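Local coordinates for protein aminotransferase class-III (Sphaerobacter thermophilus DSM 20745, PDB 6K8H) that belongs to the class-III aminotransferases of the PLP aminotransferase clan and holds (5-hydroxy-4,6-dimethylpyridin-3-yl)methyl dihydrogen phosphate in its pocket, at residues H379-P382 with R387-V390. Numbering follows the deposited sequence.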
loop_
_atom_site.group_PDB
_atom_site.type_symbol
_atom_site.label_atom_id
_atom_site.label_comp_id
_atom_site.label_asym_id
_atom_site.label_seq_id
_atom_site.Cartn_x
_atom_site.Cartn_y
_atom_site.Cartn_z
ATOM N N HIS B 379 14.343 8.119 -31.820
ATOM C CA HIS B 379 13.999 9.312 -32.574
ATOM C C HIS B 379 14.880 10.441 -32.055
ATOM O O HIS B 379 15.589 10.289 -31.058
ATOM C CB HIS B 379 12.516 9.655 -32.436
ATOM C CG HIS B 379 12.128 10.002 -31.035
ATOM N ND1 HIS B 379 12.442 11.216 -30.457
ATOM C CD2 HIS B 379 11.473 9.291 -30.087
ATOM C CE1 HIS B 379 11.989 11.239 -29.214
ATOM N NE2 HIS B 379 11.401 10.082 -28.963
ATOM N N GLN B 380 14.843 11.576 -32.750
ATOM C CA GLN B 380 15.640 12.726 -32.360
ATOM C C GLN B 380 14.769 13.949 -32.079
ATOM O O GLN B 380 15.189 15.087 -32.306
ATOM C CB GLN B 380 16.703 13.019 -33.422
ATOM C CG GLN B 380 17.883 12.045 -33.306
ATOM C CD GLN B 380 18.937 12.211 -34.378
ATOM O OE1 GLN B 380 18.648 12.613 -35.505
ATOM N NE2 GLN B 380 20.177 11.882 -34.033
ATOM N N ARG B 381 13.546 13.724 -31.565
ATOM C CA ARG B 381 12.709 14.846 -31.165
ATOM C C ARG B 381 13.171 15.412 -29.829
ATOM O O ARG B 381 13.549 14.653 -28.930
ATOM C CB ARG B 381 11.248 14.420 -31.061
ATOM C CG ARG B 381 10.682 13.928 -32.377
ATOM C CD ARG B 381 9.180 13.653 -32.294
ATOM N NE ARG B 381 8.872 12.544 -31.404
ATOM C CZ ARG B 381 8.918 11.268 -31.764
ATOM N NH1 ARG B 381 9.269 10.934 -33.004
ATOM N NH2 ARG B 381 8.597 10.325 -30.887
ATOM N N PRO B 382 13.149 16.738 -29.674
ATOM C CA PRO B 382 13.506 17.348 -28.382
ATOM C C PRO B 382 12.447 17.030 -27.334
ATOM O O PRO B 382 11.303 17.480 -27.434
ATOM C CB PRO B 382 13.558 18.846 -28.694
ATOM C CG PRO B 382 12.678 19.024 -29.905
ATOM C CD PRO B 382 12.667 17.725 -30.657
ATOM N N ARG B 387 5.154 16.597 -25.424
ATOM C CA ARG B 387 4.308 15.845 -26.337
ATOM C C ARG B 387 5.119 15.075 -27.361
ATOM O O ARG B 387 4.578 14.169 -28.001
ATOM C CB ARG B 387 3.296 16.769 -27.006
ATOM C CG ARG B 387 2.232 17.273 -26.024
ATOM C CD ARG B 387 0.925 17.527 -26.727
ATOM N NE ARG B 387 -0.060 18.195 -25.886
ATOM C CZ ARG B 387 -0.973 17.559 -25.151
ATOM N NH1 ARG B 387 -1.013 16.234 -25.146
ATOM N NH2 ARG B 387 -1.848 18.247 -24.427
ATOM N N ASN B 388 6.405 15.412 -27.519
ATOM C CA ASN B 388 7.285 14.654 -28.385
ATOM C C ASN B 388 7.621 13.281 -27.826
ATOM O O ASN B 388 8.131 12.442 -28.581
ATOM C CB ASN B 388 8.572 15.441 -28.629
ATOM C CG ASN B 388 8.344 16.632 -29.521
ATOM O OD1 ASN B 388 7.393 16.646 -30.304
ATOM N ND2 ASN B 388 9.207 17.646 -29.408
ATOM N N SER B 389 7.357 13.022 -26.535
ATOM C CA SER B 389 7.695 11.704 -26.008
ATOM C C SER B 389 6.731 10.622 -26.492
ATOM O O SER B 389 7.042 9.438 -26.353
ATOM C CB SER B 389 7.755 11.714 -24.472
ATOM O OG SER B 389 6.533 12.110 -23.878
ATOM N N VAL B 390 5.572 10.995 -27.037
ATOM C CA VAL B 390 4.616 10.013 -27.532
ATOM C C VAL B 390 5.131 9.386 -28.820
ATOM O O VAL B 390 5.574 10.084 -29.742
ATOM C CB VAL B 390 3.237 10.655 -27.752
ATOM C CG1 VAL B 390 2.243 9.601 -28.183
ATOM C CG2 VAL B 390 2.756 11.351 -26.476
HETATM O O HOH W 1 9.504 9.192 -27.101
#
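The guanidinium of Arg381 meets the backbone carbonyl of Asn388 at its edge, while one of its faces lies over the rim of the His379 ring, with NH2 3.1 Å above the imidazole plane. The amide of Asn388 is turned 68° against the guanidinium and has the carbonyl oxygen of Pro382 in its own plane. All this belongs to the surface loop that joins strand 373-377 to helix 393-408 in this class-III aminotransferase, where a short 3-10 turn folds back on the start of the loop.

Arg381 grips side-on, with two nitrogens on one oxygen: NE donates to Asn388 O at 2.9 Å, in the carbonyl plane and on a lone pair, and NH2 adds a more bent bond to the same atom at 3.2 Å. A bend at chi3 (-66°) swings the guanidinium back over His379, and together the two bonds limit its rotation. NH1 reaches onward to a salt bridge with Glu395 in the following helix, so the arginine ties the loop to that helix as well.

His379 is buried and held at both nitrogens. Its ND1 accepts from Arg381 N at 3.0 Å, with the donor almost in the ring plane; NE2 is hydrogen-bonded to a water that donates to Ser389 O, a bridge to the other segment. These two bonds fix the turn of the imidazole against which the guanidinium lies.

Farther along, CB of Arg381 packs against CB of Asn388 at 3.8 Å. With CG anti to its carbonyl carbon, Asn388 carries its amide past this contact toward Pro382, whose CD lies beside ND2. There Asn388 ND2 donates to Pro382 O at 2.9 Å, nearly straight at 176°, from a position tilted out of the carbonyl plane.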